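Local coordinates for protein phosphoethanolamine N-methyltransferase 1 (Haemonchus contortus, PDB 4KRG) that transfers a methyl group from S-adenosylmethionine to phosphoethanolamine, probably the first step of phosphocholine biosynthesis in this nematode, at residues 324-329 with 349-354; 297-302 with 373-378; 33-38 with 171-176. All blocks are in the same frame, centred on the assembly; numbering follows the deposited sequence.

Contact 1: 324-329 with 349-354; sequences NVWNVE and RVRFGW. With BOG (octyl beta-D-glucopyranoside), chain E.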
# COMPACT_ATOMS: atom_id res chain seq x y z
N ASN A 324 11.88 16.06 1.49
CA ASN A 324 11.22 14.77 1.58
C ASN A 324 9.95 14.80 0.74
O ASN A 324 9.36 15.86 0.55
CB ASN A 324 10.89 14.44 3.03
CG ASN A 324 12.08 14.62 3.96
OD1 ASN A 324 13.20 14.21 3.64
ND2 ASN A 324 11.84 15.23 5.11
N VAL A 325 9.52 13.66 0.22
CA VAL A 325 8.38 13.64 -0.68
C VAL A 325 7.43 12.49 -0.35
O VAL A 325 7.88 11.36 -0.11
CB VAL A 325 8.82 13.52 -2.17
CG1 VAL A 325 7.60 13.40 -3.08
CG2 VAL A 325 9.68 14.69 -2.59
N TRP A 326 6.14 12.79 -0.29
CA TRP A 326 5.10 11.78 -0.30
C TRP A 326 4.33 11.87 -1.61
O TRP A 326 3.70 12.89 -1.90
CB TRP A 326 4.13 11.97 0.88
CG TRP A 326 3.05 10.94 0.88
CD1 TRP A 326 1.84 11.01 0.25
CD2 TRP A 326 3.08 9.67 1.55
NE1 TRP A 326 1.12 9.87 0.49
CE2 TRP A 326 1.85 9.03 1.28
CE3 TRP A 326 4.02 9.02 2.36
CZ2 TRP A 326 1.54 7.77 1.80
CZ3 TRP A 326 3.71 7.77 2.87
CH2 TRP A 326 2.48 7.16 2.58
N ASN A 327 4.38 10.81 -2.40
CA ASN A 327 3.78 10.79 -3.73
C ASN A 327 2.64 9.79 -3.74
O ASN A 327 2.84 8.59 -3.53
CB ASN A 327 4.86 10.41 -4.75
CG ASN A 327 4.36 10.43 -6.20
OD1 ASN A 327 3.16 10.41 -6.49
ND2 ASN A 327 5.30 10.45 -7.12
N VAL A 328 1.44 10.30 -3.98
CA VAL A 328 0.22 9.49 -4.04
C VAL A 328 0.03 8.95 -5.45
O VAL A 328 0.11 9.71 -6.41
CB VAL A 328 -1.02 10.34 -3.69
CG1 VAL A 328 -2.27 9.48 -3.67
CG2 VAL A 328 -0.82 11.03 -2.36
N GLU A 329 -0.20 7.64 -5.56
CA GLU A 329 -0.54 7.01 -6.84
C GLU A 329 -1.97 6.46 -6.71
O GLU A 329 -2.39 6.08 -5.62
CB GLU A 329 0.44 5.88 -7.16
CG GLU A 329 1.92 6.28 -7.18
CD GLU A 329 2.41 6.71 -8.56
OE1 GLU A 329 1.57 6.95 -9.46
OE2 GLU A 329 3.64 6.81 -8.76
N ARG A 349 14.17 9.66 1.70
CA ARG A 349 13.35 10.86 1.73
C ARG A 349 12.10 10.73 0.86
O ARG A 349 11.17 11.51 1.00
CB ARG A 349 14.17 12.07 1.27
CG ARG A 349 15.38 12.37 2.13
CD ARG A 349 16.21 13.46 1.50
NE ARG A 349 16.71 13.04 0.20
CZ ARG A 349 17.49 13.77 -0.59
NH1 ARG A 349 17.89 14.98 -0.22
NH2 ARG A 349 17.89 13.28 -1.76
N VAL A 350 12.10 9.74 -0.04
CA VAL A 350 11.01 9.59 -1.00
C VAL A 350 10.10 8.44 -0.59
O VAL A 350 10.57 7.33 -0.36
CB VAL A 350 11.53 9.34 -2.44
CG1 VAL A 350 10.37 9.15 -3.40
CG2 VAL A 350 12.38 10.49 -2.90
N ARG A 351 8.80 8.72 -0.49
CA ARG A 351 7.82 7.72 -0.07
C ARG A 351 6.63 7.73 -1.02
O ARG A 351 6.30 8.77 -1.59
CB ARG A 351 7.34 8.00 1.36
CG ARG A 351 8.44 8.25 2.37
CD ARG A 351 9.20 7.01 2.71
NE ARG A 351 10.38 7.30 3.52
CZ ARG A 351 10.41 7.30 4.85
NH1 ARG A 351 9.32 7.02 5.55
NH2 ARG A 351 11.54 7.57 5.48
N PHE A 352 5.99 6.58 -1.19
CA PHE A 352 4.80 6.49 -2.03
C PHE A 352 3.69 5.83 -1.24
O PHE A 352 3.94 5.07 -0.31
CB PHE A 352 5.07 5.64 -3.28
CG PHE A 352 6.12 6.22 -4.18
CD1 PHE A 352 5.77 7.03 -5.25
CD2 PHE A 352 7.47 5.95 -3.96
CE1 PHE A 352 6.75 7.58 -6.09
CE2 PHE A 352 8.44 6.50 -4.78
CZ PHE A 352 8.08 7.31 -5.84
N GLY A 353 2.46 6.14 -1.61
CA GLY A 353 1.30 5.46 -1.06
C GLY A 353 0.31 5.28 -2.19
O GLY A 353 0.31 6.04 -3.15
N TRP A 354 -0.52 4.25 -2.09
CA TRP A 354 -1.63 4.11 -3.01
C TRP A 354 -2.92 4.50 -2.29
O TRP A 354 -3.13 4.13 -1.14
CB TRP A 354 -1.75 2.68 -3.55
CG TRP A 354 -2.98 2.49 -4.39
CD1 TRP A 354 -3.09 2.64 -5.73
CD2 TRP A 354 -4.30 2.14 -3.91
NE1 TRP A 354 -4.39 2.40 -6.14
CE2 TRP A 354 -5.13 2.10 -5.04
CE3 TRP A 354 -4.82 1.87 -2.65
CZ2 TRP A 354 -6.50 1.78 -4.93
CZ3 TRP A 354 -6.17 1.56 -2.55
CH2 TRP A 354 -6.99 1.52 -3.69
C1 BOG E . 4.56 17.39 8.28
O1 BOG E . 4.24 16.07 8.07
C2 BOG E . 4.25 17.81 9.70
O2 BOG E . 2.85 17.72 9.91
C3 BOG E . 4.71 19.20 9.95
O3 BOG E . 4.47 19.56 11.34
C4 BOG E . 6.16 19.37 9.62
O4 BOG E . 6.56 20.75 9.79
C5 BOG E . 6.44 18.95 8.19
O5 BOG E . 6.00 17.56 7.97
C6 BOG E . 7.87 19.03 7.89
O6 BOG E . 8.02 19.64 6.65
C1' BOG E . 3.79 15.81 6.73
C2' BOG E . 3.42 14.31 6.64
C3' BOG E . 4.57 13.41 7.04
C4' BOG E . 5.12 12.52 6.12
C5' BOG E . 6.63 12.18 6.21
C6' BOG E . 7.07 11.06 5.25
C7' BOG E . 7.58 11.59 3.88
C8' BOG E . 9.05 11.41 3.74
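Strands 324-329 and 350-354 are the two parallel strands of a beta-alpha-beta unit whose helix, 332-345, connects them. Five backbone hydrogen bonds run between them as a ladder. Val325 N donates to Arg349 O (2.8 Å), and Val325 O accepts from Arg351 N (2.8 Å). Asn327 N then donates to Arg351 O (2.9 Å), Asn327 O receives the longer bond from Gly353 N, its donor standing above the carbonyl plane, and Glu329 N closes the ladder on Gly353 O at a nearly straight 170°. The alternate residues Asn324, Trp326 and Val328 are hydrogen-bonded through their backbones to Ser296, Ala298 and Val300, so strand 324-329 is bonded along both margins. Charged tips are satisfied mostly off the ladder: Glu329 OE2 takes a salt bridge from Arg304 and a hydrogen bond from Ser338, Arg349 NH2 pairs with Asp347, and Arg351 NE donates to Gln348 O. Phe352, its CG beside the backbone N, lays CD1 against Asn327 CB (3.5 Å), the two side chains running alongside each other, with Phe352 also packed on Ser338 and Ala342 of helix 332-345. On the opposite face Trp326 has CG anti to its own N (chi1 179°), which swings the indole across to strand 350-354. Gly353 has no side chain there, and Trp326 CZ2 settles 3.7 Å from Gly353 CA, while Trp326 CE3 meets Arg351 CB at 3.6 Å. Trp365 adds an edge-to-face ring contact. Past CB, the Arg351 chain bends at chi2, and the terminal carbon C8' of the octyl glucoside lies over one guanidinium face, 3.5 Å from Arg351 CG.

Contact 2: 297-302 with 373-378; sequences TAYVFT and DCMVAT. With BOG (octyl beta-D-glucopyranoside), chain E.
Tyr299 leaves strand 297-302 with CG anti to its backbone N (chi1 -179°). Its CB passes 3.6 Å from Cys374 O, the carbonyl that also accepts a nearly straight hydrogen bond from Tyr299 N (2.9 Å, 171°). Farther out, the ring turns its edge to the selenium of selenomethionine Met375, CD2 of Tyr299 lying 4.4 Å from SE of Met375. The ring also meets that of Phe372 with the planes inclined at about 60°, and at the tip OH is hydrogen-bonded to Ser361 OG. Behind it the parallel backbone ladder continues: Tyr299 O accepts from Val376 N (3.0 Å), Phe301 N donates to Val376 O, and Phe301 O receives Thr378 N. Phe301 CB rests on Ala377 CB (3.9 Å), on the same face as Tyr299. On the other face Ala298 CB touches Cys374 SG (3.5 Å), and Val300 CG2 flanks Val376 CB, the two valines running in the same direction. At the start of the pair Asp373 N donates to Thr297 O (3.0 Å); Asp373 OD1 forms a salt bridge with Lys397, close to the head group of the octyl glucoside. The pair is an interior parallel strand pair of the sheet: strand 324-329 flanks 297-302, strand 400-408 flanks 372-378 and packs Val402 and Leu404 on Met375, and helix 314-321 covers the face of Ala298 and Val300 with Leu317.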
# COMPACT_ATOMS: atom_id res chain seq x y z
N THR A 297 8.72 18.90 3.39
CA THR A 297 8.04 17.71 2.87
C THR A 297 7.01 18.12 1.82
O THR A 297 6.07 18.86 2.12
CB THR A 297 7.37 16.88 3.99
OG1 THR A 297 8.37 16.47 4.94
CG2 THR A 297 6.72 15.64 3.40
N ALA A 298 7.19 17.66 0.60
CA ALA A 298 6.29 17.97 -0.50
C ALA A 298 5.20 16.91 -0.62
O ALA A 298 5.46 15.72 -0.43
CB ALA A 298 7.07 18.05 -1.81
N TYR A 299 3.98 17.33 -0.93
CA TYR A 299 2.91 16.39 -1.21
C TYR A 299 2.80 16.29 -2.72
O TYR A 299 2.59 17.29 -3.40
CB TYR A 299 1.60 16.90 -0.60
CG TYR A 299 0.39 16.01 -0.80
CD1 TYR A 299 0.19 14.87 -0.02
CD2 TYR A 299 -0.58 16.33 -1.74
CE1 TYR A 299 -0.92 14.07 -0.19
CE2 TYR A 299 -1.69 15.54 -1.92
CZ TYR A 299 -1.86 14.41 -1.14
OH TYR A 299 -2.98 13.64 -1.33
N VAL A 300 2.96 15.09 -3.25
CA VAL A 300 2.91 14.88 -4.70
C VAL A 300 1.75 13.96 -5.07
O VAL A 300 1.55 12.92 -4.45
CB VAL A 300 4.26 14.33 -5.24
CG1 VAL A 300 4.12 13.85 -6.68
CG2 VAL A 300 5.34 15.39 -5.13
N PHE A 301 0.98 14.35 -6.08
CA PHE A 301 -0.21 13.59 -6.47
C PHE A 301 -0.14 13.31 -7.98
O PHE A 301 -0.12 14.23 -8.78
CB PHE A 301 -1.47 14.40 -6.11
CG PHE A 301 -2.77 13.75 -6.54
CD1 PHE A 301 -3.32 12.71 -5.82
CD2 PHE A 301 -3.46 14.23 -7.65
CE1 PHE A 301 -4.51 12.13 -6.21
CE2 PHE A 301 -4.65 13.66 -8.04
CZ PHE A 301 -5.17 12.61 -7.33
N THR A 302 -0.09 12.03 -8.35
CA THR A 302 0.00 11.65 -9.77
C THR A 302 -0.96 10.50 -10.12
O THR A 302 -0.61 9.33 -9.97
CB THR A 302 1.45 11.28 -10.16
OG1 THR A 302 1.91 10.19 -9.35
CG2 THR A 302 2.38 12.46 -9.97
N ASP A 373 4.30 20.99 3.17
CA ASP A 373 4.88 22.31 2.89
C ASP A 373 4.53 22.89 1.52
O ASP A 373 4.62 24.10 1.31
CB ASP A 373 6.40 22.28 3.08
CG ASP A 373 6.80 22.09 4.53
OD1 ASP A 373 6.64 23.04 5.33
OD2 ASP A 373 7.27 20.98 4.89
N CYS A 374 4.12 22.02 0.59
CA CYS A 374 3.78 22.41 -0.77
C CYS A 374 3.12 21.24 -1.48
O CYS A 374 3.17 20.10 -1.00
CB CYS A 374 5.03 22.83 -1.53
SG CYS A 374 6.20 21.48 -1.75
N MSE A 375 2.50 21.51 -2.63
CA MSE A 375 1.94 20.46 -3.48
C MSE A 375 2.49 20.55 -4.89
O MSE A 375 2.56 21.64 -5.45
CB MSE A 375 0.42 20.54 -3.53
CG MSE A 375 -0.18 19.77 -4.69
SE MSE A 375 -2.09 19.43 -4.51
CE MSE A 375 -2.73 21.24 -4.94
N VAL A 376 2.89 19.41 -5.45
CA VAL A 376 3.23 19.31 -6.87
C VAL A 376 2.37 18.18 -7.42
O VAL A 376 2.33 17.09 -6.85
CB VAL A 376 4.71 18.96 -7.07
CG1 VAL A 376 5.04 18.88 -8.56
CG2 VAL A 376 5.60 20.00 -6.38
N ALA A 377 1.66 18.42 -8.52
CA ALA A 377 0.74 17.41 -9.03
C ALA A 377 0.56 17.47 -10.53
O ALA A 377 0.68 18.53 -11.14
CB ALA A 377 -0.61 17.53 -8.35
N THR A 378 0.26 16.32 -11.12
CA THR A 378 -0.14 16.23 -12.51
C THR A 378 -1.62 15.85 -12.53
O THR A 378 -2.05 15.06 -11.70
CB THR A 378 0.71 15.18 -13.28
OG1 THR A 378 0.71 13.93 -12.57
CG2 THR A 378 2.17 15.64 -13.43
C1 BOG E . 4.56 17.39 8.28
O1 BOG E . 4.24 16.07 8.07
C2 BOG E . 4.25 17.81 9.70
O2 BOG E . 2.85 17.72 9.91
C3 BOG E . 4.71 19.20 9.95
O3 BOG E . 4.47 19.56 11.34
C4 BOG E . 6.16 19.37 9.62
O4 BOG E . 6.56 20.75 9.79
C5 BOG E . 6.44 18.95 8.19
O5 BOG E . 6.00 17.56 7.97
C6 BOG E . 7.87 19.03 7.89
O6 BOG E . 8.02 19.64 6.65
C1' BOG E . 3.79 15.81 6.73
C2' BOG E . 3.42 14.31 6.64
C3' BOG E . 4.57 13.41 7.04
C4' BOG E . 5.12 12.52 6.12
C5' BOG E . 6.63 12.18 6.21
C6' BOG E . 7.07 11.06 5.25
C7' BOG E . 7.58 11.59 3.88
C8' BOG E . 9.05 11.41 3.74

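Contact 3: 33-38 with 171-176; sequences MLNQTA and KTATMH. With OPE (phosphoric acid mono-(2-amino-ethyl) ester), chain C.
A positive phi of 49° at Leu34 ends helix 29-33 in a Schellman motif and turns its carbonyl to segment 171-176, while the side chain, CG beside the backbone N, carries CD1 over to His176. Met175, a selenomethionine, has CG likewise beside its N and folds back at chi2 (-61°), so that CG lies 3.4 Å from Asn35 N and SE 3.6 Å from Gln36 CG. Two backbone hydrogen bonds frame the single bridge between Asn35 and Thr174. Gln36 N donates to Ala173 O at 2.8 Å, nearly along the C=O axis; Met175 N reaches Leu34 O at 3.2 Å from well above the carbonyl plane. Leu34 O is gripped a second time by a water, 2.7 Å from it, which accepts from Thr174 OG1 and donates to O1 of phosphoethanolamine. Both loops are braced internally: Asn35 OD1 takes Thr37 N in an Asx turn and Thr37 OG1 as well, and Thr174 OG1 takes His176 N in an ST turn. His176 NE2 donates to phosphate oxygen O3 (2.9 Å, 169°), in the plane of the imidazole and at its edge. Leu34 CD1 meets His176 CE1 at 3.7 Å, the two side chains crossing at about a right angle. The phosphate would be expected to stabilise positive charge on this histidine. Tyr133, Ser161, Ser166 and Tyr186 are also hydrogen-bonded to the ligand. Met33, Leu34 and His176, with the bridging water, thus form part of the phosphoethanolamine pocket in this S-adenosylmethionine-dependent methyltransferase.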
# COMPACT_ATOMS: atom_id res chain seq x y z
N MSE A 33 10.35 -12.23 12.79
CA MSE A 33 10.71 -11.27 11.76
C MSE A 33 11.72 -11.87 10.80
O MSE A 33 12.06 -11.25 9.80
CB MSE A 33 11.26 -10.00 12.41
CG MSE A 33 10.34 -9.47 13.51
SE MSE A 33 10.93 -7.74 14.20
CE MSE A 33 10.03 -6.55 12.93
N LEU A 34 12.16 -13.10 11.10
CA LEU A 34 13.19 -13.79 10.31
C LEU A 34 14.40 -12.89 10.07
O LEU A 34 14.86 -12.71 8.94
CB LEU A 34 12.61 -14.34 8.99
CG LEU A 34 11.61 -15.48 9.22
CD1 LEU A 34 10.98 -15.94 7.91
CD2 LEU A 34 12.29 -16.65 9.91
N ASN A 35 14.92 -12.34 11.17
CA ASN A 35 15.98 -11.35 11.13
C ASN A 35 16.92 -11.58 12.31
O ASN A 35 16.46 -11.69 13.44
CB ASN A 35 15.38 -9.94 11.22
CG ASN A 35 16.41 -8.85 11.01
OD1 ASN A 35 17.28 -8.64 11.86
ND2 ASN A 35 16.30 -8.14 9.90
N GLN A 36 18.22 -11.64 12.03
CA GLN A 36 19.20 -11.98 13.06
C GLN A 36 19.30 -10.90 14.13
O GLN A 36 19.79 -11.15 15.23
CB GLN A 36 20.58 -12.23 12.44
CG GLN A 36 20.58 -13.16 11.23
CD GLN A 36 21.97 -13.71 10.91
OE1 GLN A 36 22.67 -14.22 11.79
NE2 GLN A 36 22.37 -13.60 9.64
N THR A 37 18.83 -9.70 13.79
CA THR A 37 18.89 -8.56 14.71
C THR A 37 17.51 -7.93 14.85
O THR A 37 17.37 -6.71 14.79
CB THR A 37 19.90 -7.50 14.23
OG1 THR A 37 19.61 -7.14 12.87
CG2 THR A 37 21.31 -8.05 14.30
N ALA A 38 16.50 -8.76 15.05
CA ALA A 38 15.12 -8.29 15.11
C ALA A 38 14.91 -7.35 16.29
O ALA A 38 13.97 -6.55 16.29
CB ALA A 38 14.17 -9.46 15.19
N LYS A 171 20.06 -10.30 2.31
CA LYS A 171 20.87 -9.74 3.39
C LYS A 171 21.31 -10.80 4.39
O LYS A 171 20.55 -11.71 4.72
CB LYS A 171 20.15 -8.60 4.12
CG LYS A 171 20.76 -7.22 3.90
CD LYS A 171 19.73 -6.12 4.15
CE LYS A 171 18.91 -5.81 2.91
NZ LYS A 171 19.50 -4.74 2.06
N THR A 172 22.55 -10.65 4.87
CA THR A 172 23.06 -11.43 6.00
C THR A 172 22.17 -11.25 7.22
O THR A 172 22.26 -12.01 8.18
CB THR A 172 24.49 -10.99 6.37
OG1 THR A 172 24.64 -11.00 7.80
CG2 THR A 172 24.76 -9.58 5.87
N ALA A 173 21.31 -10.23 7.17
CA ALA A 173 20.30 -10.01 8.18
C ALA A 173 19.33 -11.19 8.27
O ALA A 173 18.74 -11.43 9.32
CB ALA A 173 19.53 -8.74 7.88
N THR A 174 19.16 -11.91 7.18
CA THR A 174 18.13 -12.94 7.12
C THR A 174 18.38 -14.13 8.04
O THR A 174 19.52 -14.49 8.35
CB THR A 174 17.91 -13.45 5.69
OG1 THR A 174 16.62 -14.08 5.61
CG2 THR A 174 18.99 -14.43 5.27
N MSE A 175 17.28 -14.73 8.49
CA MSE A 175 17.32 -15.98 9.25
C MSE A 175 16.94 -17.12 8.34
O MSE A 175 16.88 -18.28 8.76
CB MSE A 175 16.34 -15.93 10.42
CG MSE A 175 16.82 -15.11 11.59
SE MSE A 175 18.46 -15.81 12.36
CE MSE A 175 17.75 -17.48 13.08
N HIS A 176 16.68 -16.80 7.08
CA HIS A 176 16.45 -17.81 6.07
C HIS A 176 17.71 -18.64 5.87
O HIS A 176 18.82 -18.18 6.14
CB HIS A 176 16.05 -17.18 4.74
CG HIS A 176 14.62 -16.75 4.70
ND1 HIS A 176 13.58 -17.64 4.70
CD2 HIS A 176 14.06 -15.51 4.65
CE1 HIS A 176 12.43 -16.98 4.65
NE2 HIS A 176 12.70 -15.69 4.62
CA OPE C . 9.62 -11.91 7.36
CB OPE C . 9.11 -12.48 8.65
O1 OPE C . 11.81 -11.96 5.51
O2 OPE C . 9.80 -11.39 4.23
O3 OPE C . 10.62 -13.74 4.21
O4 OPE C . 9.61 -12.77 6.28
N OPE C . 7.83 -13.13 8.61
P OPE C . 10.48 -12.47 5.02
O HOH W 1 14.56 -12.44 6.23

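From the N terminus, contact 3 comes first. It closes a loop of 132 residues that includes the strands from 60-64 to 154-161, joining the turn after helix 29-33 to the loop after strand 154-161 at the substrate. Contact 2 opens later, at 297-302, and closes at 373-378; contact 1, with only a short helical connection, opens and closes within that interval. The two share a sheet in the order 350-354, 324-329, 297-302, 372-378, bonded in the middle by pairs such as Val328 N with Val300 O (2.7 Å, probably a hydrogen bond), and both touch one octyl glucoside. Contact 3 stands apart, its centre about 27 Å from that of contact 1 and about 36 Å from that of contact 2.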